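Local coordinates for toll-receptor-related 2 (PDB 4W8H), which probably relays signals across the membrane as a Toll-related receptor of Hydra, through its intracellular TIR domain, the part in this chain, at residues R16-N21 against L107-K112. Sequence-based numbering, arbitrary orientation. Where two conformers were deposited one is given.
Sequences REWVIN and LDWCDK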
loop_
_atom_site.group_PDB
_atom_site.type_symbol
_atom_site.label_atom_id
_atom_site.label_comp_id
_atom_site.label_asym_id
_atom_site.label_seq_id
_atom_site.Cartn_x
_atom_site.Cartn_y
_atom_site.Cartn_z
ATOM N N ARG A 16 -11.737 0.348 2.905
ATOM C CA ARG A 16 -11.475 1.716 3.322
ATOM C C ARG A 16 -11.491 1.926 4.813
ATOM O O ARG A 16 -10.729 2.759 5.308
ATOM C CB ARG A 16 -12.449 2.677 2.652
ATOM C CG ARG A 16 -12.041 4.147 2.717
ATOM C CD ARG A 16 -12.800 4.970 1.701
ATOM N NE ARG A 16 -14.211 5.023 2.027
ATOM C CZ ARG A 16 -15.125 5.666 1.308
ATOM N NH1 ARG A 16 -14.792 6.306 0.195
ATOM N NH2 ARG A 16 -16.376 5.645 1.705
ATOM N N GLU A 17 -12.412 1.263 5.514
ATOM C CA GLU A 17 -12.512 1.505 6.957
ATOM C C GLU A 17 -11.174 1.263 7.667
ATOM O O GLU A 17 -10.664 2.147 8.379
ATOM C CB GLU A 17 -13.642 0.682 7.599
ATOM C CG GLU A 17 -13.942 1.031 9.062
ATOM C CD GLU A 17 -15.087 0.164 9.684
ATOM O OE1 GLU A 17 -15.523 -0.807 9.036
ATOM O OE2 GLU A 17 -15.556 0.461 10.805
ATOM N N TRP A 18 -10.599 0.068 7.485
ATOM C CA TRP A 18 -9.322 -0.265 8.135
ATOM C C TRP A 18 -8.215 0.577 7.531
ATOM O O TRP A 18 -7.356 1.103 8.228
ATOM C CB TRP A 18 -9.008 -1.750 7.970
ATOM C CG TRP A 18 -7.777 -2.204 8.671
ATOM C CD1 TRP A 18 -7.680 -2.643 9.967
ATOM C CD2 TRP A 18 -6.486 -2.325 8.107
ATOM N NE1 TRP A 18 -6.396 -3.007 10.243
ATOM C CE2 TRP A 18 -5.639 -2.851 9.114
ATOM C CE3 TRP A 18 -5.951 -2.080 6.836
ATOM C CZ2 TRP A 18 -4.272 -3.105 8.893
ATOM C CZ3 TRP A 18 -4.589 -2.362 6.604
ATOM C CH2 TRP A 18 -3.762 -2.844 7.645
ATOM N N VAL A 19 -8.231 0.767 6.219
ATOM C CA VAL A 19 -7.144 1.511 5.592
ATOM C C VAL A 19 -7.072 2.933 6.087
ATOM O O VAL A 19 -5.985 3.407 6.431
ATOM C CB VAL A 19 -7.214 1.423 4.052
ATOM C CG1 VAL A 19 -6.204 2.447 3.440
ATOM C CG2 VAL A 19 -6.916 0.003 3.607
ATOM N N ILE A 20 -8.199 3.634 6.142
ATOM C CA ILE A 20 -8.146 5.027 6.522
ATOM C C ILE A 20 -8.047 5.172 8.041
ATOM O O ILE A 20 -7.209 5.938 8.556
ATOM C CB ILE A 20 -9.355 5.781 5.996
ATOM C CG1 ILE A 20 -9.367 5.747 4.463
ATOM C CG2 ILE A 20 -9.350 7.221 6.519
ATOM C CD1 ILE A 20 -8.238 6.494 3.822
ATOM N N ASN A 21 -8.891 4.445 8.778
ATOM C CA ASN A 21 -8.965 4.674 10.211
ATOM C C ASN A 21 -7.896 4.005 11.009
ATOM O O ASN A 21 -7.637 4.441 12.146
ATOM C CB ASN A 21 -10.348 4.255 10.738
ATOM C CG ASN A 21 -11.457 5.021 10.090
ATOM O OD1 ASN A 21 -12.354 4.443 9.487
ATOM N ND2 ASN A 21 -11.376 6.334 10.161
ATOM N N LEU A 107 3.829 -8.599 4.775
ATOM C CA LEU A 107 3.444 -8.421 6.170
ATOM C C LEU A 107 2.055 -9.028 6.355
ATOM O O LEU A 107 1.091 -8.567 5.744
ATOM C CB LEU A 107 3.423 -6.939 6.560
ATOM C CG LEU A 107 4.736 -6.231 6.359
ATOM C CD1 LEU A 107 4.568 -4.760 6.653
ATOM C CD2 LEU A 107 5.857 -6.830 7.178
ATOM N N ASP A 108 1.949 -10.014 7.236
ATOM C CA ASP A 108 0.738 -10.804 7.318
ATOM C C ASP A 108 -0.119 -10.321 8.485
ATOM O O ASP A 108 0.059 -10.778 9.616
ATOM C CB ASP A 108 1.078 -12.282 7.508
ATOM C CG ASP A 108 -0.145 -13.186 7.367
ATOM O OD1 ASP A 108 -1.288 -12.668 7.324
ATOM O OD2 ASP A 108 0.038 -14.425 7.303
ATOM N N TRP A 109 -1.074 -9.445 8.224
ATOM C CA TRP A 109 -1.979 -8.946 9.278
ATOM C C TRP A 109 -2.887 -10.059 9.757
ATOM O O TRP A 109 -3.342 -10.051 10.910
ATOM C CB TRP A 109 -2.807 -7.779 8.730
ATOM C CG TRP A 109 -3.879 -7.295 9.663
ATOM C CD1 TRP A 109 -5.180 -7.577 9.605
ATOM C CD2 TRP A 109 -3.702 -6.413 10.776
ATOM N NE1 TRP A 109 -5.857 -6.959 10.627
ATOM C CE2 TRP A 109 -4.960 -6.230 11.350
ATOM C CE3 TRP A 109 -2.604 -5.773 11.337
ATOM C CZ2 TRP A 109 -5.158 -5.428 12.460
ATOM C CZ3 TRP A 109 -2.786 -4.987 12.435
ATOM C CH2 TRP A 109 -4.060 -4.816 12.994
ATOM N N CYS A 110 -3.154 -11.043 8.931
ATOM C CA CYS A 110 -4.065 -12.112 9.284
ATOM C C CYS A 110 -3.486 -13.067 10.303
ATOM O O CYS A 110 -4.249 -13.797 10.968
ATOM C CB CYS A 110 -4.421 -12.896 8.031
ATOM S SG CYS A 110 -5.228 -11.959 6.773
ATOM N N ASP A 111 -2.169 -13.126 10.453
ATOM C CA ASP A 111 -1.519 -14.025 11.410
ATOM C C ASP A 111 -1.571 -13.370 12.788
ATOM O O ASP A 111 -0.709 -12.570 13.162
ATOM C CB ASP A 111 -0.076 -14.227 10.959
ATOM C CG ASP A 111 0.639 -15.354 11.695
ATOM O OD1 ASP A 111 0.192 -15.719 12.798
ATOM O OD2 ASP A 111 1.668 -15.824 11.166
ATOM N N LYS A 112 -2.596 -13.732 13.558
ATOM C CA LYS A 112 -2.897 -12.983 14.775
ATOM C C LYS A 112 -1.764 -13.057 15.802
ATOM O O LYS A 112 -1.487 -12.076 16.478
ATOM C CB LYS A 112 -4.213 -13.448 15.403
ATOM C CG LYS A 112 -5.436 -13.168 14.545
ATOM C CD LYS A 112 -6.705 -13.578 15.246
ATOM C CE LYS A 112 -7.866 -13.768 14.304
ATOM N NZ LYS A 112 -8.207 -12.584 13.534
#
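W18 and W109 meet indole to indole and are the whole of this contact, a compact case of two large aromatic side chains bridging elements whose backbones stay well apart, with CA of W18 11.4 Å from CA of W109. The aromatic contact is oblique: the five-membered rings of W18 and W109 have their centroids 4.9 Å apart and their planes at 58°, neither stacked nor fully perpendicular. W18 comes in over one face of the W109 ring with the edge that carries NE1 and CZ2. Its NE1 lies 3.5 Å from CZ2 of W109, while its CZ2 sits over the centre of that indole, 3.8 Å from CD2 of W109. Both side chains hold CG anti to the backbone N (chi1 -176° in W18, 173° in W109), which sends the two indoles across the gap between helix and loop. W18 also stacks on Y92, and W109 takes F118 edge-to-face and R115 as a cation-pi partner. With W109 replaced by alanine, the NE1–CZ2 edge of W18 would probably lose its aromatic mate and R115 its cation-pi ring. No hydrogen bond joins the two segments; near W109, OD1 of D108, at the end of the strand, receives weak hydrogen bonds from the backbone N of C110, at 3.0 Å, and of D111, within a type I turn from D108 to D111. The pair thus ties the first helix, 16-29, at the surface to the turn at the end of edge strand 107-108, two parts of the flavodoxin-like TIR fold, whose parallel sheet has strand order 2-1-3-4-5.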